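Local structure of bifunctional protein PutA (Bdellovibrio bacteriovorus, 5UR2) at residues Tyr203-Ser214 with Ser806-Lys816; Ile769-Gln778 with Ala817-Lys825. The protein probably oxidises proline to glutamate in two steps, joining a flavin-dependent proline dehydrogenase to an NAD-dependent L-glutamate gamma-semialdehyde dehydrogenase in one chain. All coordinates share one frame; numbering follows the deposited sequence.

Interaction 1 (Tyr203-Ser214 with Ser806-Lys816)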
loop_
_atom_site.group_PDB
_atom_site.type_symbol
_atom_site.label_atom_id
_atom_site.label_comp_id
_atom_site.label_asym_id
_atom_site.label_seq_id
_atom_site.Cartn_x
_atom_site.Cartn_y
_atom_site.Cartn_z
ATOM N N TYR B 203 -35.989 31.861 11.336
ATOM C CA TYR B 203 -36.607 30.746 10.624
ATOM C C TYR B 203 -35.616 29.594 10.586
ATOM O O TYR B 203 -34.459 29.798 10.209
ATOM C CB TYR B 203 -37.008 31.165 9.200
ATOM C CG TYR B 203 -37.625 30.063 8.331
ATOM C CD1 TYR B 203 -38.605 29.212 8.828
ATOM C CD2 TYR B 203 -37.232 29.898 7.000
ATOM C CE1 TYR B 203 -39.177 28.220 8.021
ATOM C CE2 TYR B 203 -37.798 28.911 6.187
ATOM C CZ TYR B 203 -38.763 28.075 6.709
ATOM O OH TYR B 203 -39.315 27.103 5.915
ATOM N N SER B 204 -36.073 28.385 10.932
ATOM C CA SER B 204 -35.158 27.259 11.086
ATOM C C SER B 204 -35.027 26.382 9.844
ATOM O O SER B 204 -34.166 25.492 9.833
ATOM C CB SER B 204 -35.599 26.366 12.253
ATOM O OG SER B 204 -36.700 25.551 11.870
ATOM N N GLN B 205 -35.861 26.572 8.817
ATOM C CA GLN B 205 -35.865 25.673 7.665
ATOM C C GLN B 205 -35.566 26.391 6.350
ATOM O O GLN B 205 -36.206 26.143 5.322
ATOM C CB GLN B 205 -37.190 24.919 7.573
ATOM C CG GLN B 205 -37.545 24.139 8.841
ATOM C CD GLN B 205 -36.479 23.118 9.254
ATOM O OE1 GLN B 205 -36.034 22.285 8.458
ATOM N NE2 GLN B 205 -36.087 23.171 10.517
ATOM N N ILE B 206 -34.573 27.274 6.341
ATOM C CA ILE B 206 -34.171 27.889 5.079
ATOM C C ILE B 206 -33.658 26.818 4.130
ATOM O O ILE B 206 -32.831 25.976 4.500
ATOM C CB ILE B 206 -33.123 28.978 5.327
ATOM C CG1 ILE B 206 -33.761 30.128 6.111
ATOM C CG2 ILE B 206 -32.529 29.450 4.002
ATOM C CD1 ILE B 206 -32.749 31.151 6.608
ATOM N N LYS B 207 -34.130 26.854 2.888
ATOM C CA LYS B 207 -33.758 25.840 1.910
ATOM C C LYS B 207 -33.565 26.531 0.570
ATOM O O LYS B 207 -34.534 26.974 -0.054
ATOM C CB LYS B 207 -34.824 24.746 1.829
ATOM C CG LYS B 207 -34.540 23.678 0.803
ATOM C CD LYS B 207 -33.272 22.870 1.131
ATOM C CE LYS B 207 -33.126 21.730 0.119
ATOM N NZ LYS B 207 -31.953 20.885 0.348
ATOM N N ASP B 208 -32.316 26.607 0.127
ATOM C CA ASP B 208 -31.989 27.396 -1.056
ATOM C C ASP B 208 -32.645 26.842 -2.312
ATOM O O ASP B 208 -33.066 27.612 -3.181
ATOM C CB ASP B 208 -30.471 27.421 -1.262
ATOM C CG ASP B 208 -29.833 26.043 -1.121
ATOM O OD1 ASP B 208 -30.541 25.011 -1.244
ATOM O OD2 ASP B 208 -28.597 25.990 -0.929
ATOM N N ALA B 209 -32.768 25.513 -2.411
ATOM C CA ALA B 209 -33.400 24.925 -3.582
ATOM C C ALA B 209 -34.842 25.391 -3.705
ATOM O O ALA B 209 -35.362 25.535 -4.818
ATOM C CB ALA B 209 -33.308 23.395 -3.518
ATOM N N ALA B 210 -35.480 25.682 -2.579
ATOM C CA ALA B 210 -36.792 26.322 -2.566
ATOM C C ALA B 210 -36.632 27.811 -2.266
ATOM O O ALA B 210 -37.124 28.336 -1.265
ATOM C CB ALA B 210 -37.706 25.646 -1.556
ATOM N N TRP B 211 -35.903 28.469 -3.174
ATOM C CA TRP B 211 -35.481 29.849 -2.983
ATOM C C TRP B 211 -36.664 30.767 -2.713
ATOM O O TRP B 211 -36.679 31.494 -1.717
ATOM C CB TRP B 211 -34.721 30.319 -4.213
ATOM C CG TRP B 211 -34.091 31.674 -4.097
ATOM C CD1 TRP B 211 -34.621 32.872 -4.510
ATOM C CD2 TRP B 211 -32.795 31.973 -3.564
ATOM N NE1 TRP B 211 -33.736 33.886 -4.263
ATOM C CE2 TRP B 211 -32.610 33.367 -3.677
ATOM C CE3 TRP B 211 -31.771 31.193 -2.995
ATOM C CZ2 TRP B 211 -31.443 34.005 -3.249
ATOM C CZ3 TRP B 211 -30.615 31.826 -2.571
ATOM C CH2 TRP B 211 -30.459 33.218 -2.699
ATOM N N ASP B 212 -37.655 30.772 -3.612
ATOM C CA ASP B 212 -38.757 31.727 -3.494
ATOM C C ASP B 212 -39.569 31.489 -2.226
ATOM O O ASP B 212 -39.985 32.440 -1.557
ATOM C CB ASP B 212 -39.686 31.656 -4.708
ATOM C CG ASP B 212 -39.026 32.097 -5.994
ATOM O OD1 ASP B 212 -37.993 32.791 -5.942
ATOM O OD2 ASP B 212 -39.596 31.802 -7.070
ATOM N N GLU B 213 -39.807 30.224 -1.879
ATOM C CA GLU B 213 -40.564 29.942 -0.666
ATOM C C GLU B 213 -39.809 30.409 0.575
ATOM O O GLU B 213 -40.381 31.065 1.455
ATOM C CB GLU B 213 -40.875 28.449 -0.587
ATOM C CG GLU B 213 -41.729 28.103 0.609
ATOM C CD GLU B 213 -42.258 26.692 0.556
ATOM O OE1 GLU B 213 -42.796 26.231 1.589
ATOM O OE2 GLU B 213 -42.136 26.048 -0.515
ATOM N N SER B 214 -38.505 30.104 0.642
ATOM C CA SER B 214 -37.683 30.525 1.775
ATOM C C SER B 214 -37.657 32.037 1.904
ATOM O O SER B 214 -37.791 32.578 3.010
ATOM C CB SER B 214 -36.257 30.000 1.619
ATOM O OG SER B 214 -36.217 28.577 1.644
ATOM N N SER B 806 -40.080 20.412 13.094
ATOM C CA SER B 806 -39.995 21.485 12.117
ATOM C C SER B 806 -39.652 21.018 10.707
ATOM O O SER B 806 -39.822 21.799 9.769
ATOM C CB SER B 806 -38.965 22.523 12.574
ATOM O OG SER B 806 -39.286 22.992 13.874
ATOM N N ILE B 807 -39.157 19.791 10.518
ATOM C CA ILE B 807 -38.707 19.411 9.180
ATOM C C ILE B 807 -39.902 18.972 8.345
ATOM O O ILE B 807 -40.880 18.417 8.855
ATOM C CB ILE B 807 -37.612 18.327 9.212
ATOM C CG1 ILE B 807 -38.139 17.026 9.792
ATOM C CG2 ILE B 807 -36.406 18.832 10.011
ATOM C CD1 ILE B 807 -37.124 15.913 9.725
ATOM N N GLU B 808 -39.820 19.233 7.044
ATOM C CA GLU B 808 -40.951 19.067 6.143
ATOM C C GLU B 808 -40.816 17.786 5.322
ATOM O O GLU B 808 -39.728 17.445 4.853
ATOM C CB GLU B 808 -41.075 20.280 5.216
ATOM C CG GLU B 808 -41.164 21.607 5.961
ATOM C CD GLU B 808 -41.585 22.764 5.072
ATOM O OE1 GLU B 808 -42.564 22.614 4.301
ATOM O OE2 GLU B 808 -40.914 23.817 5.131
ATOM N N ILE B 809 -41.934 17.092 5.143
ATOM C CA ILE B 809 -42.000 15.850 4.378
ATOM C C ILE B 809 -42.813 16.130 3.118
ATOM O O ILE B 809 -43.968 16.561 3.205
ATOM C CB ILE B 809 -42.634 14.718 5.203
ATOM C CG1 ILE B 809 -41.891 14.511 6.527
ATOM C CG2 ILE B 809 -42.689 13.430 4.408
ATOM C CD1 ILE B 809 -42.517 15.245 7.707
ATOM N N HIS B 810 -42.220 15.907 1.954
ATOM C CA HIS B 810 -42.880 16.196 0.691
ATOM C C HIS B 810 -42.481 15.169 -0.350
ATOM O O HIS B 810 -41.458 14.487 -0.202
ATOM C CB HIS B 810 -42.515 17.587 0.153
ATOM C CG HIS B 810 -42.982 18.713 1.005
ATOM N ND1 HIS B 810 -44.316 19.027 1.158
ATOM C CD2 HIS B 810 -42.291 19.635 1.715
ATOM C CE1 HIS B 810 -44.427 20.078 1.951
ATOM N NE2 HIS B 810 -43.214 20.466 2.304
ATOM N N PRO B 811 -43.241 15.068 -1.448
ATOM C CA PRO B 811 -42.729 14.393 -2.637
ATOM C C PRO B 811 -41.329 14.891 -2.949
ATOM O O PRO B 811 -41.013 16.070 -2.758
ATOM C CB PRO B 811 -43.723 14.790 -3.731
ATOM C CG PRO B 811 -45.012 15.002 -3.002
ATOM C CD PRO B 811 -44.612 15.582 -1.650
ATOM N N ALA B 812 -40.478 13.969 -3.392
ATOM C CA ALA B 812 -39.070 14.304 -3.581
ATOM C C ALA B 812 -38.895 15.383 -4.644
ATOM O O ALA B 812 -37.942 16.166 -4.593
ATOM C CB ALA B 812 -38.283 13.034 -3.935
ATOM N N GLU B 813 -39.821 15.454 -5.599
ATOM C CA GLU B 813 -39.738 16.468 -6.638
ATOM C C GLU B 813 -39.793 17.876 -6.066
ATOM O O GLU B 813 -39.215 18.797 -6.646
ATOM C CB GLU B 813 -40.861 16.240 -7.642
ATOM C CG GLU B 813 -40.971 17.260 -8.734
ATOM C CD GLU B 813 -42.093 16.930 -9.708
ATOM O OE1 GLU B 813 -42.833 15.935 -9.476
ATOM O OE2 GLU B 813 -42.233 17.681 -10.697
ATOM N N ASN B 814 -40.460 18.055 -4.931
ATOM C CA ASN B 814 -40.599 19.371 -4.299
ATOM C C ASN B 814 -39.287 19.782 -3.636
ATOM O O ASN B 814 -38.827 19.087 -2.727
ATOM C CB ASN B 814 -41.740 19.323 -3.275
ATOM C CG ASN B 814 -42.045 20.690 -2.652
ATOM O OD1 ASN B 814 -41.172 21.555 -2.534
ATOM N ND2 ASN B 814 -43.300 20.880 -2.248
ATOM N N PRO B 815 -38.669 20.901 -4.035
ATOM C CA PRO B 815 -37.374 21.278 -3.447
ATOM C C PRO B 815 -37.433 21.571 -1.954
ATOM O O PRO B 815 -36.375 21.638 -1.322
ATOM C CB PRO B 815 -36.966 22.530 -4.238
ATOM C CG PRO B 815 -38.281 23.112 -4.704
ATOM C CD PRO B 815 -39.166 21.909 -4.988
ATOM N N LYS B 816 -38.617 21.750 -1.374
ATOM C CA LYS B 816 -38.736 21.995 0.058
ATOM C C LYS B 816 -38.717 20.709 0.882
ATOM O O LYS B 816 -38.794 20.775 2.113
ATOM C CB LYS B 816 -40.021 22.787 0.349
ATOM C CG LYS B 816 -40.016 23.577 1.653
ATOM C CD LYS B 816 -38.993 24.709 1.632
ATOM C CE LYS B 816 -38.909 25.419 2.973
ATOM N NZ LYS B 816 -38.295 24.550 4.017
HETATM O O HOH W 1 -37.636 21.105 6.432
#
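The seam between the two catalytic units of this bifunctional enzyme is drawn together here by a lysine, Lys816 of the aldehyde dehydrogenase part, which reaches into the loop leading to helix 211-232 of the proline dehydrogenase barrel. Its NZ donates to the backbone O of Gln205 at 2.9 Å, lying in the carbonyl plane with a C=O...N angle of 148°. The same ammonium group makes a salt bridge to Glu808 OE2 at 2.9 Å, approached from above the carboxylate plane, and a long, weak bond to the OH of Tyr203. A chain bent at chi2 and again at chi4 (69°) turns NZ toward these three oxygens. Glu808 is steadied in turn by its other oxygen, OE1, which accepts from His810 NE2 at 3.0 Å; this oxygen lies in the plane of the imidazole, while the bond meets the carboxylate from above its plane.

The barrel loop thus meets a loop between helices 790-806 and 825-841, and apolar contacts flank the charged centre. Ala210, at the N-cap position of helix 211-232, sets its CB 3.6 Å from Lys816 CD, while Ala209 CB rests on Pro815 CB at 3.8 Å. Trp587 of helix 587-611 packs against both Ala209 and Pro815. Glu213 crosses the lysine stem at about a right angle, its carboxylate beside CG and CD. At the far end Gln205 folds back at chi2 (-57°): NE2 donates to Ser204 OG at 2.8 Å, and OE1 receives a bond from a water that accepts from Glu808 N at 2.9 Å.

Interaction 2 (Ile769-Gln778 with Ala817-Lys825)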
loop_
_atom_site.group_PDB
_atom_site.type_symbol
_atom_site.label_atom_id
_atom_site.label_comp_id
_atom_site.label_asym_id
_atom_site.label_seq_id
_atom_site.Cartn_x
_atom_site.Cartn_y
_atom_site.Cartn_z
ATOM N N ILE B 769 -30.302 14.845 13.676
ATOM C CA ILE B 769 -31.471 14.956 12.796
ATOM C C ILE B 769 -31.116 14.511 11.384
ATOM O O ILE B 769 -31.793 13.655 10.796
ATOM C CB ILE B 769 -32.040 16.391 12.804
ATOM C CG1 ILE B 769 -32.727 16.683 14.126
ATOM C CG2 ILE B 769 -33.081 16.574 11.706
ATOM C CD1 ILE B 769 -34.019 15.907 14.288
ATOM N N TYR B 770 -30.033 15.053 10.826
ATOM C CA TYR B 770 -29.700 14.683 9.456
ATOM C C TYR B 770 -29.249 13.234 9.371
ATOM O O TYR B 770 -29.611 12.527 8.421
ATOM C CB TYR B 770 -28.642 15.617 8.852
ATOM C CG TYR B 770 -28.276 15.145 7.463
ATOM C CD1 TYR B 770 -29.214 15.176 6.450
ATOM C CD2 TYR B 770 -27.011 14.599 7.180
ATOM C CE1 TYR B 770 -28.917 14.715 5.177
ATOM C CE2 TYR B 770 -26.699 14.145 5.904
ATOM C CZ TYR B 770 -27.672 14.199 4.904
ATOM O OH TYR B 770 -27.421 13.745 3.625
ATOM N N SER B 771 -28.483 12.760 10.358
ATOM C CA SER B 771 -28.045 11.357 10.347
ATOM C C SER B 771 -29.221 10.384 10.463
ATOM O O SER B 771 -29.171 9.269 9.914
ATOM C CB SER B 771 -27.037 11.104 11.475
ATOM O OG SER B 771 -25.832 11.849 11.311
ATOM N N ALA B 772 -30.273 10.772 11.190
ATOM C CA ALA B 772 -31.421 9.908 11.430
ATOM C C ALA B 772 -32.482 10.009 10.343
ATOM O O ALA B 772 -33.085 8.993 9.984
ATOM C CB ALA B 772 -32.058 10.236 12.780
ATOM N N PHE B 773 -32.742 11.210 9.812
ATOM C CA PHE B 773 -33.867 11.398 8.911
ATOM C C PHE B 773 -33.465 11.737 7.475
ATOM O O PHE B 773 -34.324 11.720 6.590
ATOM C CB PHE B 773 -34.815 12.481 9.473
ATOM C CG PHE B 773 -35.415 12.124 10.824
ATOM C CD1 PHE B 773 -36.028 10.888 11.028
ATOM C CD2 PHE B 773 -35.350 13.013 11.896
ATOM C CE1 PHE B 773 -36.580 10.549 12.267
ATOM C CE2 PHE B 773 -35.899 12.674 13.147
ATOM C CZ PHE B 773 -36.521 11.444 13.325
ATOM N N GLY B 774 -32.191 12.002 7.205
ATOM C CA GLY B 774 -31.723 12.108 5.831
ATOM C C GLY B 774 -32.061 10.870 5.014
ATOM O O GLY B 774 -31.821 9.749 5.472
ATOM N N PHE B 775 -32.631 11.074 3.815
ATOM C CA PHE B 775 -33.240 10.056 2.953
ATOM C C PHE B 775 -34.132 9.128 3.774
ATOM O O PHE B 775 -34.181 7.911 3.545
ATOM C CB PHE B 775 -32.188 9.274 2.153
ATOM C CG PHE B 775 -32.773 8.486 1.006
ATOM C CD1 PHE B 775 -33.881 8.966 0.309
ATOM C CD2 PHE B 775 -32.227 7.258 0.628
ATOM C CE1 PHE B 775 -34.455 8.230 -0.752
ATOM C CE2 PHE B 775 -32.785 6.515 -0.418
ATOM C CZ PHE B 775 -33.900 7.002 -1.113
ATOM N N SER B 776 -34.841 9.716 4.741
ATOM C CA SER B 776 -35.815 9.005 5.560
ATOM C C SER B 776 -35.180 7.799 6.244
ATOM O O SER B 776 -35.800 6.748 6.386
ATOM C CB SER B 776 -37.030 8.595 4.729
ATOM O OG SER B 776 -37.601 9.733 4.095
ATOM N N GLY B 777 -33.913 7.947 6.631
ATOM C CA GLY B 777 -33.225 6.910 7.360
ATOM C C GLY B 777 -32.866 5.695 6.539
ATOM O O GLY B 777 -32.407 4.702 7.108
ATOM N N GLN B 778 -33.030 5.750 5.217
ATOM C CA GLN B 778 -32.775 4.593 4.355
ATOM C C GLN B 778 -31.304 4.536 3.924
ATOM O O GLN B 778 -30.965 4.554 2.740
ATOM C CB GLN B 778 -33.701 4.627 3.140
ATOM C CG GLN B 778 -35.221 4.698 3.471
ATOM C CD GLN B 778 -36.097 4.714 2.210
ATOM O OE1 GLN B 778 -36.781 3.731 1.906
ATOM N NE2 GLN B 778 -36.059 5.826 1.467
ATOM N N ALA B 817 -38.642 19.541 0.254
ATOM C CA ALA B 817 -38.655 18.297 1.016
ATOM C C ALA B 817 -37.386 18.179 1.858
ATOM O O ALA B 817 -36.276 18.256 1.323
ATOM C CB ALA B 817 -38.772 17.105 0.070
ATOM N N TYR B 818 -37.538 18.017 3.177
ATOM C CA TYR B 818 -36.405 17.519 3.949
ATOM C C TYR B 818 -36.316 16.005 3.810
ATOM O O TYR B 818 -35.263 15.473 3.469
ATOM C CB TYR B 818 -36.505 17.918 5.422
ATOM C CG TYR B 818 -35.238 17.646 6.205
ATOM C CD1 TYR B 818 -34.944 16.370 6.696
ATOM C CD2 TYR B 818 -34.326 18.661 6.445
ATOM C CE1 TYR B 818 -33.775 16.129 7.413
ATOM C CE2 TYR B 818 -33.165 18.438 7.152
ATOM C CZ TYR B 818 -32.880 17.181 7.628
ATOM O OH TYR B 818 -31.706 16.997 8.336
ATOM N N MET B 819 -37.412 15.295 4.055
ATOM C CA MET B 819 -37.495 13.891 3.693
ATOM C C MET B 819 -38.657 13.666 2.731
ATOM O O MET B 819 -39.651 14.410 2.736
ATOM C CB MET B 819 -37.611 12.984 4.927
ATOM C CG MET B 819 -38.527 13.457 6.009
ATOM S SD MET B 819 -38.439 12.388 7.479
ATOM C CE MET B 819 -39.368 10.965 6.925
ATOM N N GLY B 820 -38.492 12.660 1.869
ATOM C CA GLY B 820 -39.553 12.188 1.009
ATOM C C GLY B 820 -40.052 10.835 1.466
ATOM O O GLY B 820 -39.973 10.499 2.648
ATOM N N PRO B 821 -40.527 10.012 0.535
ATOM C CA PRO B 821 -41.099 8.708 0.897
ATOM C C PRO B 821 -40.026 7.633 1.045
ATOM O O PRO B 821 -38.882 7.811 0.647
ATOM C CB PRO B 821 -42.023 8.404 -0.291
ATOM C CG PRO B 821 -41.226 8.978 -1.476
ATOM C CD PRO B 821 -40.535 10.242 -0.924
ATOM N N VAL B 822 -40.420 6.487 1.620
ATOM C CA VAL B 822 -39.537 5.318 1.595
ATOM C C VAL B 822 -39.754 4.586 0.272
ATOM O O VAL B 822 -40.616 4.971 -0.522
ATOM C CB VAL B 822 -39.752 4.374 2.798
ATOM C CG1 VAL B 822 -39.299 5.037 4.105
ATOM C CG2 VAL B 822 -41.211 3.886 2.870
ATOM N N VAL B 823 -38.984 3.524 0.027
ATOM C CA VAL B 823 -38.723 3.099 -1.349
ATOM C C VAL B 823 -39.949 2.448 -2.001
ATOM O O VAL B 823 -40.255 2.734 -3.163
ATOM C CB VAL B 823 -37.490 2.174 -1.394
ATOM C CG1 VAL B 823 -37.756 0.863 -0.669
ATOM C CG2 VAL B 823 -37.126 1.890 -2.822
ATOM N N ASP B 824 -40.677 1.583 -1.286
ATOM C CA ASP B 824 -41.781 0.844 -1.906
ATOM C C ASP B 824 -42.795 0.428 -0.840
ATOM O O ASP B 824 -42.602 0.652 0.360
ATOM C CB ASP B 824 -41.279 -0.368 -2.725
ATOM C CG ASP B 824 -40.515 -1.410 -1.880
ATOM O OD1 ASP B 824 -40.579 -1.382 -0.625
ATOM O OD2 ASP B 824 -39.844 -2.277 -2.492
ATOM N N LYS B 825 -43.894 -0.187 -1.296
ATOM C CA LYS B 825 -45.002 -0.487 -0.392
ATOM C C LYS B 825 -44.601 -1.512 0.671
ATOM O O LYS B 825 -45.024 -1.411 1.829
ATOM C CB LYS B 825 -46.216 -0.959 -1.192
ATOM C CG LYS B 825 -47.496 -1.069 -0.352
ATOM C CD LYS B 825 -48.687 -1.430 -1.193
ATOM C CE LYS B 825 -49.960 -1.522 -0.343
ATOM N NZ LYS B 825 -49.838 -2.413 0.858
HETATM O O HOH W 2 -37.424 6.276 -0.917
#
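Ser776 and Gln778 carry the polar half of a buried contact in the aldehyde dehydrogenase fold, where the turn following helix 761-773 runs toward the predicted catalytic Cys780. The Ser776 hydroxyl donates to Gly820 O at 2.9 Å, arriving from above the carbonyl plane, 50° out of it. With chi1 at -55°, OG stands beside its own backbone N and also meets Met819 CB. Gln778 stretches out beyond CG and crosses Val822 at about a right angle, so that its amide lies against CA and CB of that valine. Its OE1 accepts a weak, bent bond from Val823 N at 2.9 Å. A water takes the NE2 hydrogen and donates to Pro821 O at 2.6 Å, adding a third polar link between the segments. The same NE2 lies over one face of the Phe775 ring, toward its rim.

The other half is apolar. Tyr818 brings its hydroxyl to the last helical turn, where OH approaches Tyr770 CA at 3.3 Å and sits at the edge of the Tyr770 ring, in its plane; Ile769 CG2 touches the same phenol. The hydroxyl of Tyr770 itself is bound elsewhere, by Glu589. Met819 adds an oblique Met-aromatic contact, its SD 5.3 Å from the centroid of the Phe773 ring.

Further out, bonds to the main chain hold both partners in place. Met819 pairs with Glu808 and His810, Val822 pairs with Phe855, and Gln778 O accepts from the side-chain ND2 of Asn642. Within the turn, Ser776 N bonds to Phe773 O at 2.8 Å, and Gln778 N to Phe775 O at 3.0 Å.

Both contacts draw on the same connection between helices 790-806 and 825-841, whose earlier part faces the proline dehydrogenase barrel in interaction 1 and whose later part packs against the end of helix 761-773 and the turn after it in interaction 2. The two parts run side by side: Glu808 O lies 2.8 Å from Tyr818 N, a probable hydrogen bond, and Ile809 packs on Met819. Interaction 1, only partly buried, joins different catalytic units through a lysine donating across to a backbone oxygen, a bridging water and small apolar contacts; its salt bridge stays within 806-816. Interaction 2, mostly buried, stays within the aldehyde dehydrogenase unit and relies on neutral side chains, aromatic packing and main-chain carbonyls.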